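Local coordinates for ribonucleoside-diphosphate reductase subunit beta (Streptococcus sanguinis, PDB 4N83), which probably supplies precursors for DNA synthesis as the metal-carrying small subunit of a ribonucleotide reductase, which turns ribonucleotides into deoxyribonucleotides, here with two manganese ions bound, at residues Asp15-Ser20 / Ile198-Gln203; Lys6-Asn11 / Thr83-Ala88; Phe252-Ala257 / Pro268-Ser273; Ala146-Ile151 / Glu215-Trp220. All blocks are in the same frame, centred on the assembly; numbering follows the deposited sequence.

How the contacts relate
Contacts 1, 2 and 4 join neighbouring parts of the helical bundle, and contact 3 lies apart on its surface. Contacts 1 and 2 have centres 13 Å apart and touch: Asp18 OD2 lies 2.8 Å from Thr83 OG1, a probable hydrogen bond. Contact 1 also meets contact 4, where Phe202 packs on Leu147, Ile151 and Leu217. Contacts 2 and 4 do not touch, with nearest atoms about 5 Å apart. Contact 3 is about 9 Å from contact 4 at the nearest atoms. None of the four holds a metal ligand. The side chains of Lys201 in contact 1 and Ile151 in contact 4 each lie about 13 Å from a manganese ion.

Contact 1: residues Asp15-Ser20 / Ile198-Gln203; sequences DVIDKS and IGYKFQ
Asp15 OD2 accepts two bonds from helix 178-206. Tyr200 OH donates to the syn lone pair of Asp15 OD2 at 3.2 Å. Lys201 NZ meets Asp15 OD2 at 3.0 Å on its anti side, a salt bridge. Asp15 CG stands anti to the backbone N (chi1 -164°), and the carboxylate meets both partners tip to tip. The oxygen also lies in the plane of the Tyr200 ring, at its edge. Lys201 bends at chi2 (-77°) and runs across Asp18 at about a right angle. Lys201 NZ is 3.8 Å from Asp18 OD1, a long salt bridge. Asp18 and Lys201 are buried, and the stronger partners of Asp18 are Tyr197 at OD1 and Thr83 at OD2. This double grip and the buried side beside it contrast with a partly exposed flank, where Ile17 lies over one face of the Tyr200 ring. Ile17 CD1 is 3.8 Å from the Tyr200 ring centroid and 15° off the normal, a CH-pi contact displaced toward the rim. Asp15, just before helix 16-27, and Asp18 in its first turn form a salt-bridge network with Lys201 of helix 178-206, at the edge of the ferritin-like helical bundle of the ribonucleotide reductase small subunit.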
loop_
_atom_site.group_PDB
_atom_site.type_symbol
_atom_site.label_atom_id
_atom_site.label_comp_id
_atom_site.label_asym_id
_atom_site.label_seq_id
_atom_site.Cartn_x
_atom_site.Cartn_y
_atom_site.Cartn_z
ATOM N N ASP A 15 4.051 -2.357 20.002
ATOM C CA ASP A 15 2.951 -1.455 20.343
ATOM C C ASP A 15 1.612 -2.088 19.953
ATOM O O ASP A 15 1.359 -2.349 18.775
ATOM C CB ASP A 15 3.134 -0.113 19.626
ATOM C CG ASP A 15 2.272 0.996 20.213
ATOM O OD1 ASP A 15 1.369 0.710 21.031
ATOM O OD2 ASP A 15 2.506 2.168 19.848
ATOM N N VAL A 16 0.757 -2.313 20.949
ATOM C CA VAL A 16 -0.525 -3.010 20.755
ATOM C C VAL A 16 -1.516 -2.319 19.806
ATOM O O VAL A 16 -2.431 -2.965 19.293
ATOM C CB VAL A 16 -1.240 -3.276 22.103
ATOM C CG1 VAL A 16 -0.461 -4.290 22.926
ATOM C CG2 VAL A 16 -1.445 -1.985 22.889
ATOM N N ILE A 17 -1.348 -1.015 19.585
ATOM C CA ILE A 17 -2.223 -0.270 18.671
ATOM C C ILE A 17 -1.875 -0.550 17.200
ATOM O O ILE A 17 -2.696 -0.314 16.311
ATOM C CB ILE A 17 -2.231 1.245 19.004
ATOM C CG1 ILE A 17 -2.988 1.462 20.320
ATOM C CG2 ILE A 17 -2.873 2.063 17.886
ATOM C CD1 ILE A 17 -3.058 2.896 20.795
ATOM N N ASP A 18 -0.676 -1.071 16.946
ATOM C CA ASP A 18 -0.312 -1.524 15.603
ATOM C C ASP A 18 -1.238 -2.661 15.175
ATOM O O ASP A 18 -1.767 -2.655 14.059
ATOM C CB ASP A 18 1.143 -2.005 15.551
ATOM C CG ASP A 18 2.144 -0.914 15.901
ATOM O OD1 ASP A 18 1.849 0.281 15.674
ATOM O OD2 ASP A 18 3.238 -1.263 16.397
ATOM N N LYS A 19 -1.416 -3.634 16.071
ATOM C CA LYS A 19 -2.370 -4.730 15.877
ATOM C C LYS A 19 -3.738 -4.214 15.448
ATOM O O LYS A 19 -4.234 -4.563 14.376
ATOM C CB LYS A 19 -2.549 -5.535 17.171
ATOM C CG LYS A 19 -1.591 -6.699 17.355
ATOM C CD LYS A 19 -1.969 -7.501 18.594
ATOM C CE LYS A 19 -1.559 -8.962 18.490
ATOM N NZ LYS A 19 -2.434 -9.826 19.330
ATOM N N SER A 20 -4.331 -3.376 16.294
ATOM C CA SER A 20 -5.709 -2.928 16.108
ATOM C C SER A 20 -5.893 -2.028 14.887
ATOM O O SER A 20 -6.911 -2.116 14.202
ATOM C CB SER A 20 -6.214 -2.212 17.365
ATOM O OG SER A 20 -5.343 -1.166 17.748
ATOM N N ILE A 198 -2.069 8.366 13.145
ATOM C CA ILE A 198 -0.964 9.302 12.929
ATOM C C ILE A 198 -0.869 10.269 14.110
ATOM O O ILE A 198 0.229 10.585 14.574
ATOM C CB ILE A 198 -1.119 10.089 11.604
ATOM C CG1 ILE A 198 -0.985 9.143 10.404
ATOM C CG2 ILE A 198 -0.072 11.193 11.506
ATOM C CD1 ILE A 198 -1.419 9.744 9.081
ATOM N N GLY A 199 -2.023 10.721 14.597
ATOM C CA GLY A 199 -2.090 11.597 15.765
ATOM C C GLY A 199 -1.658 10.941 17.069
ATOM O O GLY A 199 -1.207 11.625 17.988
ATOM N N TYR A 200 -1.807 9.622 17.160
ATOM C CA TYR A 200 -1.363 8.877 18.340
ATOM C C TYR A 200 0.158 8.759 18.382
ATOM O O TYR A 200 0.775 9.007 19.419
ATOM C CB TYR A 200 -1.988 7.479 18.381
ATOM C CG TYR A 200 -1.254 6.531 19.301
ATOM C CD1 TYR A 200 -1.220 6.750 20.674
ATOM C CD2 TYR A 200 -0.577 5.425 18.798
ATOM C CE1 TYR A 200 -0.543 5.891 21.521
ATOM C CE2 TYR A 200 0.103 4.559 19.637
ATOM C CZ TYR A 200 0.117 4.796 20.997
ATOM O OH TYR A 200 0.790 3.939 21.838
ATOM N N LYS A 201 0.751 8.364 17.256
ATOM C CA LYS A 201 2.208 8.247 17.138
ATOM C C LYS A 201 2.903 9.601 17.296
ATOM O O LYS A 201 4.074 9.664 17.669
ATOM C CB LYS A 201 2.591 7.612 15.795
ATOM C CG LYS A 201 2.298 6.122 15.703
ATOM C CD LYS A 201 3.329 5.302 16.467
ATOM C CE LYS A 201 2.967 3.826 16.513
ATOM N NZ LYS A 201 3.900 3.047 17.376
ATOM N N PHE A 202 2.173 10.673 16.997
ATOM C CA PHE A 202 2.634 12.038 17.248
ATOM C C PHE A 202 2.786 12.302 18.750
ATOM O O PHE A 202 3.798 12.849 19.187
ATOM C CB PHE A 202 1.656 13.039 16.613
ATOM C CG PHE A 202 1.927 14.472 16.969
ATOM C CD1 PHE A 202 2.870 15.210 16.268
ATOM C CD2 PHE A 202 1.225 15.088 17.997
ATOM C CE1 PHE A 202 3.117 16.532 16.594
ATOM C CE2 PHE A 202 1.466 16.410 18.328
ATOM C CZ PHE A 202 2.414 17.134 17.624
ATOM N N GLN A 203 1.783 11.901 19.529
ATOM C CA GLN A 203 1.781 12.111 20.984
ATOM C C GLN A 203 2.861 11.312 21.720
ATOM O O GLN A 203 3.265 11.688 22.819
ATOM C CB GLN A 203 0.408 11.778 21.574
ATOM C CG GLN A 203 -0.691 12.749 21.170
ATOM C CD GLN A 203 -2.077 12.241 21.521
ATOM O OE1 GLN A 203 -2.293 11.695 22.603
ATOM N NE2 GLN A 203 -3.028 12.425 20.610
#

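Contact 2: residues Lys6-Asn11 / Thr83-Ala88; sequences KAINWN and TAHEEA
Ile8, Asn9 and Trp10 make a buried contact with Ala84, His85 and Ala88, joining the N-terminal loop to the start of helix 84-111. His85 is the centre of it. Its NE2 donates to Asn9 O at 3.2 Å, with a nearly straight N-H...O angle of 172°. The acceptor lies in the imidazole plane, while the nitrogen sits above the carbonyl plane of Asn9. The same ring turns an edge to Trp10 in a T-shaped (edge-to-face) pair. The planes are 65° apart, and His85 CD2 stands 4.0 Å above the indole plane of Trp10, over its centre. At the indole edge, near the ring plane, Trp10 CZ2 touches Ala88 CB at 3.9 Å.

The helix start is capped by Thr83, whose OG1 accepts from Glu86 N at 3.1 Å. This N-cap opens one of the long helices of the ferritin-like bundle, the helix that further on carries the manganese ligands Glu97 and His100. On the loop side, Asn9 OD1 accepts from Asn11 N at 3.0 Å and forms an Asx turn. Ile8 CD1 reaches Ala84 CB at 3.8 Å and also packs on His85 CD2. The second subunit meets this loop as well. Lys102 of that subunit makes a cation-pi contact with Trp10, and OD1 of Asn125 of the second subunit accepts from Ala7 N.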
loop_
_atom_site.group_PDB
_atom_site.type_symbol
_atom_site.label_atom_id
_atom_site.label_comp_id
_atom_site.label_asym_id
_atom_site.label_seq_id
_atom_site.Cartn_x
_atom_site.Cartn_y
_atom_site.Cartn_z
ATOM N N LYS A 6 15.938 -7.741 9.489
ATOM C CA LYS A 6 15.073 -8.325 10.515
ATOM C C LYS A 6 13.747 -8.788 9.917
ATOM O O LYS A 6 13.084 -8.029 9.208
ATOM C CB LYS A 6 14.807 -7.295 11.617
ATOM C CG LYS A 6 16.060 -6.790 12.320
ATOM C CD LYS A 6 15.754 -5.606 13.226
ATOM C CE LYS A 6 17.010 -5.077 13.901
ATOM N NZ LYS A 6 17.567 -6.032 14.901
ATOM N N ALA A 7 13.366 -10.031 10.206
ATOM C CA ALA A 7 12.078 -10.573 9.768
ATOM C C ALA A 7 10.981 -10.081 10.701
ATOM O O ALA A 7 11.086 -10.238 11.917
ATOM C CB ALA A 7 12.111 -12.093 9.762
ATOM N N ILE A 8 9.933 -9.489 10.132
ATOM C CA ILE A 8 8.818 -8.966 10.925
ATOM C C ILE A 8 8.007 -10.107 11.554
ATOM O O ILE A 8 7.571 -11.032 10.864
ATOM C CB ILE A 8 7.906 -8.021 10.100
ATOM C CG1 ILE A 8 6.897 -7.312 11.014
ATOM C CG2 ILE A 8 7.187 -8.762 8.977
ATOM C CD1 ILE A 8 6.173 -6.162 10.348
ATOM N N ASN A 9 7.833 -10.032 12.873
ATOM C CA ASN A 9 7.108 -11.041 13.640
ATOM C C ASN A 9 5.889 -10.414 14.302
ATOM O O ASN A 9 6.029 -9.552 15.170
ATOM C CB ASN A 9 8.026 -11.648 14.707
ATOM C CG ASN A 9 7.362 -12.769 15.494
ATOM O OD1 ASN A 9 6.327 -13.304 15.093
ATOM N ND2 ASN A 9 7.965 -13.135 16.620
ATOM N N TRP A 10 4.698 -10.852 13.894
ATOM C CA TRP A 10 3.444 -10.323 14.443
ATOM C C TRP A 10 3.030 -11.006 15.758
ATOM O O TRP A 10 2.032 -10.624 16.371
ATOM C CB TRP A 10 2.323 -10.415 13.401
ATOM C CG TRP A 10 2.513 -9.481 12.231
ATOM C CD1 TRP A 10 3.342 -9.663 11.161
ATOM C CD2 TRP A 10 1.857 -8.223 12.017
ATOM N NE1 TRP A 10 3.243 -8.599 10.295
ATOM C CE2 TRP A 10 2.339 -7.701 10.796
ATOM C CE3 TRP A 10 0.908 -7.486 12.738
ATOM C CZ2 TRP A 10 1.905 -6.476 10.280
ATOM C CZ3 TRP A 10 0.476 -6.268 12.224
ATOM C CH2 TRP A 10 0.975 -5.777 11.006
ATOM N N ASN A 11 3.792 -12.015 16.179
ATOM C CA ASN A 11 3.676 -12.578 17.528
ATOM C C ASN A 11 4.639 -11.899 18.507
ATOM O O ASN A 11 4.686 -12.257 19.686
ATOM C CB ASN A 11 3.938 -14.087 17.506
ATOM C CG ASN A 11 2.872 -14.852 16.742
ATOM O OD1 ASN A 11 1.704 -14.860 17.131
ATOM N ND2 ASN A 11 3.269 -15.504 15.653
ATOM N N THR A 83 7.999 1.245 15.003
ATOM C CA THR A 83 7.940 -0.216 14.987
ATOM C C THR A 83 7.855 -0.719 13.548
ATOM O O THR A 83 7.383 -0.006 12.668
ATOM C CB THR A 83 6.711 -0.735 15.762
ATOM O OG1 THR A 83 5.521 -0.516 14.992
ATOM C CG2 THR A 83 6.578 -0.029 17.108
ATOM N N ALA A 84 8.295 -1.954 13.321
ATOM C CA ALA A 84 8.226 -2.567 11.989
ATOM C C ALA A 84 6.786 -2.649 11.481
ATOM O O ALA A 84 6.529 -2.504 10.285
ATOM C CB ALA A 84 8.852 -3.954 12.011
ATOM N N HIS A 85 5.858 -2.865 12.410
ATOM C CA HIS A 85 4.439 -3.034 12.092
ATOM C C HIS A 85 3.825 -1.723 11.616
ATOM O O HIS A 85 2.930 -1.722 10.773
ATOM C CB HIS A 85 3.676 -3.554 13.315
ATOM C CG HIS A 85 4.418 -4.600 14.088
ATOM N ND1 HIS A 85 5.119 -4.314 15.240
ATOM C CD2 HIS A 85 4.589 -5.924 13.862
ATOM C CE1 HIS A 85 5.680 -5.419 15.697
ATOM N NE2 HIS A 85 5.373 -6.410 14.879
ATOM N N GLU A 86 4.314 -0.613 12.162
ATOM C CA GLU A 86 3.884 0.724 11.751
ATOM C C GLU A 86 4.142 0.974 10.265
ATOM O O GLU A 86 3.321 1.588 9.586
ATOM C CB GLU A 86 4.593 1.788 12.596
ATOM C CG GLU A 86 4.187 3.221 12.290
ATOM C CD GLU A 86 4.787 4.229 13.256
ATOM O OE1 GLU A 86 5.542 3.821 14.165
ATOM O OE2 GLU A 86 4.500 5.435 13.107
ATOM N N GLU A 87 5.280 0.498 9.763
ATOM C CA GLU A 87 5.603 0.631 8.345
ATOM C C GLU A 87 4.613 -0.161 7.494
ATOM O O GLU A 87 4.180 0.310 6.442
ATOM C CB GLU A 87 7.041 0.179 8.059
ATOM C CG GLU A 87 7.522 0.524 6.653
ATOM C CD GLU A 87 9.037 0.598 6.517
ATOM O OE1 GLU A 87 9.752 0.446 7.531
ATOM O OE2 GLU A 87 9.517 0.815 5.384
ATOM N N ALA A 88 4.251 -1.355 7.960
ATOM C CA ALA A 88 3.226 -2.167 7.298
ATOM C C ALA A 88 1.881 -1.438 7.275
ATOM O O ALA A 88 1.217 -1.384 6.239
ATOM C CB ALA A 88 3.088 -3.520 7.984
#

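Contact 3: residues Phe252-Ala257 / Pro268-Ser273; sequences FLRYNA and PLFPDS
Arg254 NE donates to Asp272 OD1 at 2.9 Å in a salt bridge with an N-H...O angle of 167°. It fastens the loop after helix 246-263 back onto that same helix, on the surface of the ferritin-like bundle. The carboxylate oxygen lies in the guanidinium plane. NE, in contrast, comes from above the carboxylate plane, and the two groups are turned 80° apart. Across the two segments the bond joins one nitrogen, NE, to one oxygen, OD1. Arg254 NH1 has a further partner in Tyr229 of helix 211-240, so the guanidinium links the loop side to a second helix.

The aliphatic part of Arg254 serves as a packing surface. It crosses Phe270 at about a right angle. CG sits over one face of the Phe270 ring, 3.7 Å from the centroid, and makes a CH-pi contact offset toward the rim. Beyond CG the chain bends at chi3 (-76°), which places NE beside Asp272 OD1. Phe270 also reaches Ala257, whose CB lies 4.0 Å from Phe270 CE1. Asn258 accepts from the backbone N of Phe270 and helps hold the loop at this point. Further along, Tyr255 lies beside the backbone of Asp272 and Ser273. Its ring edge faces the Asp272 carbonyl, with Tyr255 CD1 3.5 Å from Asp272 O near the ring plane.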
loop_
_atom_site.group_PDB
_atom_site.type_symbol
_atom_site.label_atom_id
_atom_site.label_comp_id
_atom_site.label_asym_id
_atom_site.label_seq_id
_atom_site.Cartn_x
_atom_site.Cartn_y
_atom_site.Cartn_z
ATOM N N PHE A 252 -18.187 24.606 9.494
ATOM C CA PHE A 252 -17.780 23.203 9.400
ATOM C C PHE A 252 -16.259 23.053 9.494
ATOM O O PHE A 252 -15.763 22.074 10.056
ATOM C CB PHE A 252 -18.304 22.607 8.084
ATOM C CG PHE A 252 -18.322 21.099 8.041
ATOM C CD1 PHE A 252 -18.919 20.359 9.056
ATOM C CD2 PHE A 252 -17.780 20.418 6.956
ATOM C CE1 PHE A 252 -18.947 18.973 9.004
ATOM C CE2 PHE A 252 -17.811 19.034 6.896
ATOM C CZ PHE A 252 -18.395 18.310 7.920
ATOM N N LEU A 253 -15.527 24.024 8.947
ATOM C CA LEU A 253 -14.059 24.018 8.983
ATOM C C LEU A 253 -13.505 24.245 10.390
ATOM O O LEU A 253 -12.539 23.594 10.791
ATOM C CB LEU A 253 -13.487 25.074 8.027
ATOM C CG LEU A 253 -13.405 24.667 6.553
ATOM C CD1 LEU A 253 -13.167 25.884 5.670
ATOM C CD2 LEU A 253 -12.313 23.624 6.346
ATOM N N ARG A 254 -14.109 25.174 11.126
ATOM C CA ARG A 254 -13.723 25.434 12.514
ATOM C C ARG A 254 -14.024 24.234 13.415
ATOM O O ARG A 254 -13.291 23.968 14.370
ATOM C CB ARG A 254 -14.437 26.680 13.049
ATOM C CG ARG A 254 -13.917 27.990 12.477
ATOM C CD ARG A 254 -14.627 29.190 13.090
ATOM N NE ARG A 254 -15.976 29.368 12.549
ATOM C CZ ARG A 254 -16.294 30.124 11.496
ATOM N NH1 ARG A 254 -15.367 30.804 10.826
ATOM N NH2 ARG A 254 -17.562 30.200 11.105
ATOM N N TYR A 255 -15.101 23.517 13.099
ATOM C CA TYR A 255 -15.522 22.347 13.870
ATOM C C TYR A 255 -14.527 21.192 13.742
ATOM O O TYR A 255 -14.070 20.649 14.748
ATOM C CB TYR A 255 -16.923 21.901 13.425
ATOM C CG TYR A 255 -17.374 20.573 13.996
ATOM C CD1 TYR A 255 -17.451 20.375 15.372
ATOM C CD2 TYR A 255 -17.734 19.520 13.160
ATOM C CE1 TYR A 255 -17.865 19.163 15.899
ATOM C CE2 TYR A 255 -18.151 18.304 13.677
ATOM C CZ TYR A 255 -18.215 18.131 15.047
ATOM O OH TYR A 255 -18.627 16.925 15.564
ATOM N N ASN A 256 -14.195 20.827 12.506
ATOM C CA ASN A 256 -13.270 19.720 12.245
ATOM C C ASN A 256 -11.804 20.042 12.548
ATOM O O ASN A 256 -10.984 19.132 12.671
ATOM C CB ASN A 256 -13.405 19.241 10.796
ATOM C CG ASN A 256 -14.674 18.445 10.563
ATOM O OD1 ASN A 256 -14.956 17.487 11.283
ATOM N ND2 ASN A 256 -15.443 18.830 9.553
ATOM N N ALA A 257 -11.477 21.329 12.662
ATOM C CA ALA A 257 -10.140 21.756 13.081
ATOM C C ALA A 257 -9.833 21.270 14.497
ATOM O O ALA A 257 -8.688 20.952 14.820
ATOM C CB ALA A 257 -10.020 23.271 13.008
ATOM N N PRO A 268 -9.308 21.654 21.887
ATOM C CA PRO A 268 -10.142 22.220 20.822
ATOM C C PRO A 268 -10.142 23.749 20.835
ATOM O O PRO A 268 -10.483 24.358 21.852
ATOM C CB PRO A 268 -11.537 21.671 21.138
ATOM C CG PRO A 268 -11.523 21.423 22.605
ATOM C CD PRO A 268 -10.120 20.997 22.929
ATOM N N LEU A 269 -9.772 24.354 19.708
ATOM C CA LEU A 269 -9.550 25.799 19.634
ATOM C C LEU A 269 -10.857 26.587 19.527
ATOM O O LEU A 269 -11.121 27.470 20.344
ATOM C CB LEU A 269 -8.636 26.128 18.447
ATOM C CG LEU A 269 -7.963 27.503 18.441
ATOM C CD1 LEU A 269 -6.931 27.611 19.554
ATOM C CD2 LEU A 269 -7.318 27.770 17.089
ATOM N N PHE A 270 -11.671 26.258 18.527
ATOM C CA PHE A 270 -12.884 27.025 18.224
ATOM C C PHE A 270 -14.075 26.603 19.090
ATOM O O PHE A 270 -14.105 25.483 19.600
ATOM C CB PHE A 270 -13.241 26.877 16.743
ATOM C CG PHE A 270 -12.182 27.396 15.813
ATOM C CD1 PHE A 270 -11.189 26.553 15.330
ATOM C CD2 PHE A 270 -12.173 28.729 15.425
ATOM C CE1 PHE A 270 -10.209 27.029 14.475
ATOM C CE2 PHE A 270 -11.195 29.211 14.570
ATOM C CZ PHE A 270 -10.213 28.360 14.093
ATOM N N PRO A 271 -15.064 27.504 19.258
ATOM C CA PRO A 271 -16.272 27.192 20.025
ATOM C C PRO A 271 -17.379 26.500 19.215
ATOM O O PRO A 271 -18.414 26.142 19.783
ATOM C CB PRO A 271 -16.744 28.574 20.487
ATOM C CG PRO A 271 -16.319 29.487 19.391
ATOM C CD PRO A 271 -15.056 28.910 18.807
ATOM N N ASP A 272 -17.163 26.313 17.913
ATOM C CA ASP A 272 -18.171 25.707 17.038
ATOM C C ASP A 272 -18.336 24.215 17.325
ATOM O O ASP A 272 -17.441 23.420 17.040
ATOM C CB ASP A 272 -17.800 25.905 15.564
ATOM C CG ASP A 272 -17.807 27.364 15.148
ATOM O OD1 ASP A 272 -17.857 27.629 13.927
ATOM O OD2 ASP A 272 -17.761 28.246 16.031
ATOM N N SER A 273 -19.486 23.851 17.889
ATOM C CA SER A 273 -19.805 22.459 18.202
ATOM C C SER A 273 -20.586 21.823 17.046
ATOM O O SER A 273 -20.639 22.379 15.947
ATOM C CB SER A 273 -20.615 22.393 19.500
ATOM O OG SER A 273 -20.746 21.058 19.954
#

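Contact 4: residues Ala146-Ile151 / Glu215-Trp220; sequences ALEKKI and EKLKEW
Leu217 and Trp220 of helix 211-240 pack against Leu147, Glu148 and Ile151 at the start of helix 148-160. The two are helices of the ferritin-like bundle, and their contact is buried and rests on side-chain packing. Leu217 and Trp220 are about one helical turn apart. Both have CG anti to the backbone N (chi1 -170° for Leu217), and both side chains leave the backbone toward residues 146-151.

Leu217 divides its two methyl groups. CD2 meets Leu147 CD2, and the two leucine side chains cross at about a right angle. Leu147 CG lies off a staggered position (chi1 -140°). Leu217 CD1 lies 3.9 Å from Glu148 CG and also touches Ile151 CD1. Ile151 and Leu217 run past each other in opposite directions, with Ile151 CD1 4.1 Å from Leu217 CG. Leu147 occupies the N-cap position, and its carbonyl accepts from Ile151 N.

Glu148 is used here mainly for its carbon chain. CG is anti to the carbonyl carbon (chi1 -64°), and the chain is extended beyond it. It crosses Trp220 at about a right angle. Glu148 CB touches Trp220 CZ3 at 3.6 Å. Glu148 CG makes a CH-pi contact over the six-membered ring of Trp220, 4.0 Å from its centroid. The OE2 oxygen has a weak hydrogen bond to Thr145, just before the segment. Phe202 of helix 178-206 packs on Leu147, Ile151 and Leu217, and Ile140 of helix 128-143 touches Trp220. Glu148 OE1 rests 3.8 Å above the indole plane of Trp220, offset toward the rim, near CZ2.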
loop_
_atom_site.group_PDB
_atom_site.type_symbol
_atom_site.label_atom_id
_atom_site.label_comp_id
_atom_site.label_asym_id
_atom_site.label_seq_id
_atom_site.Cartn_x
_atom_site.Cartn_y
_atom_site.Cartn_z
ATOM N N ALA A 146 10.470 14.958 11.681
ATOM C CA ALA A 146 9.570 13.874 12.081
ATOM C C ALA A 146 8.683 14.260 13.265
ATOM O O ALA A 146 8.995 13.944 14.417
ATOM C CB ALA A 146 10.374 12.627 12.414
ATOM N N LEU A 147 7.566 14.916 12.955
ATOM C CA LEU A 147 6.604 15.436 13.941
ATOM C C LEU A 147 5.775 16.515 13.255
ATOM O O LEU A 147 4.556 16.577 13.415
ATOM C CB LEU A 147 7.292 16.031 15.186
ATOM C CG LEU A 147 6.651 15.749 16.550
ATOM C CD1 LEU A 147 6.377 14.267 16.769
ATOM C CD2 LEU A 147 7.537 16.288 17.663
ATOM N N GLU A 148 6.463 17.363 12.493
ATOM C CA GLU A 148 5.832 18.388 11.666
ATOM C C GLU A 148 5.076 17.766 10.489
ATOM O O GLU A 148 4.035 18.277 10.071
ATOM C CB GLU A 148 6.892 19.367 11.144
ATOM C CG GLU A 148 7.603 20.159 12.235
ATOM C CD GLU A 148 8.839 20.885 11.734
ATOM O OE1 GLU A 148 8.924 21.171 10.521
ATOM O OE2 GLU A 148 9.729 21.173 12.560
ATOM N N LYS A 149 5.609 16.666 9.960
ATOM C CA LYS A 149 4.969 15.933 8.866
ATOM C C LYS A 149 3.701 15.210 9.325
ATOM O O LYS A 149 2.759 15.051 8.550
ATOM C CB LYS A 149 5.951 14.938 8.244
ATOM C CG LYS A 149 7.121 15.609 7.543
ATOM C CD LYS A 149 8.138 14.606 7.020
ATOM C CE LYS A 149 9.026 14.076 8.134
ATOM N NZ LYS A 149 10.185 13.305 7.606
ATOM N N LYS A 150 3.685 14.775 10.584
ATOM C CA LYS A 150 2.501 14.145 11.172
ATOM C C LYS A 150 1.381 15.156 11.420
ATOM O O LYS A 150 0.205 14.829 11.269
ATOM C CB LYS A 150 2.862 13.431 12.477
ATOM C CG LYS A 150 3.730 12.198 12.280
ATOM C CD LYS A 150 4.004 11.484 13.594
ATOM C CE LYS A 150 4.621 10.110 13.373
ATOM N NZ LYS A 150 5.983 10.178 12.772
ATOM N N ILE A 151 1.750 16.377 11.801
ATOM C CA ILE A 151 0.778 17.453 12.029
ATOM C C ILE A 151 0.113 17.887 10.720
ATOM O O ILE A 151 -1.086 18.170 10.690
ATOM C CB ILE A 151 1.439 18.687 12.688
ATOM C CG1 ILE A 151 1.945 18.350 14.093
ATOM C CG2 ILE A 151 0.456 19.847 12.770
ATOM C CD1 ILE A 151 3.024 19.287 14.595
ATOM N N GLU A 215 6.943 23.802 23.364
ATOM C CA GLU A 215 6.404 25.154 23.176
ATOM C C GLU A 215 6.719 25.707 21.782
ATOM O O GLU A 215 5.943 26.488 21.232
ATOM C CB GLU A 215 6.940 26.105 24.253
ATOM C CG GLU A 215 6.349 25.883 25.642
ATOM C CD GLU A 215 4.948 26.451 25.803
ATOM O OE1 GLU A 215 4.687 27.570 25.315
ATOM O OE2 GLU A 215 4.105 25.782 26.437
ATOM N N LYS A 216 7.856 25.298 21.220
ATOM C CA LYS A 216 8.245 25.702 19.865
ATOM C C LYS A 216 7.396 25.021 18.792
ATOM O O LYS A 216 6.991 25.657 17.818
ATOM C CB LYS A 216 9.724 25.395 19.612
ATOM C CG LYS A 216 10.686 26.289 20.375
ATOM C CD LYS A 216 12.119 26.075 19.913
ATOM C CE LYS A 216 13.085 27.003 20.630
ATOM N NZ LYS A 216 12.855 28.435 20.291
ATOM N N LEU A 217 7.139 23.727 18.968
ATOM C CA LEU A 217 6.348 22.957 18.007
ATOM C C LEU A 217 4.887 23.400 18.012
ATOM O O LEU A 217 4.274 23.537 16.952
ATOM C CB LEU A 217 6.440 21.459 18.310
ATOM C CG LEU A 217 5.861 20.514 17.253
ATOM C CD1 LEU A 217 6.734 20.492 16.006
ATOM C CD2 LEU A 217 5.706 19.115 17.831
ATOM N N LYS A 218 4.337 23.615 19.208
ATOM C CA LYS A 218 2.977 24.142 19.356
ATOM C C LYS A 218 2.845 25.525 18.717
ATOM O O LYS A 218 1.799 25.854 18.160
ATOM C CB LYS A 218 2.572 24.202 20.833
ATOM C CG LYS A 218 2.287 22.841 21.451
ATOM C CD LYS A 218 2.136 22.916 22.964
ATOM C CE LYS A 218 0.864 23.639 23.376
ATOM N NZ LYS A 218 0.653 23.591 24.850
ATOM N N GLU A 219 3.909 26.323 18.795
ATOM C CA GLU A 219 3.951 27.624 18.127
ATOM C C GLU A 219 3.944 27.448 16.606
ATOM O O GLU A 219 3.221 28.152 15.900
ATOM C CB GLU A 219 5.186 28.419 18.563
ATOM C CG GLU A 219 5.163 29.885 18.154
ATOM C CD GLU A 219 6.404 30.645 18.590
ATOM O OE1 GLU A 219 7.325 30.027 19.163
ATOM O OE2 GLU A 219 6.458 31.870 18.355
ATOM N N TRP A 220 4.745 26.505 16.112
ATOM C CA TRP A 220 4.785 26.182 14.683
ATOM C C TRP A 220 3.487 25.507 14.220
ATOM O O TRP A 220 3.121 25.589 13.046
ATOM C CB TRP A 220 5.988 25.281 14.373
ATOM C CG TRP A 220 6.263 25.110 12.903
ATOM C CD1 TRP A 220 7.046 25.906 12.117
ATOM C CD2 TRP A 220 5.758 24.076 12.050
ATOM N NE1 TRP A 220 7.057 25.433 10.826
ATOM C CE2 TRP A 220 6.275 24.312 10.758
ATOM C CE3 TRP A 220 4.916 22.975 12.252
ATOM C CZ2 TRP A 220 5.978 23.484 9.672
ATOM C CZ3 TRP A 220 4.622 22.153 11.172
ATOM C CH2 TRP A 220 5.152 22.414 9.898
#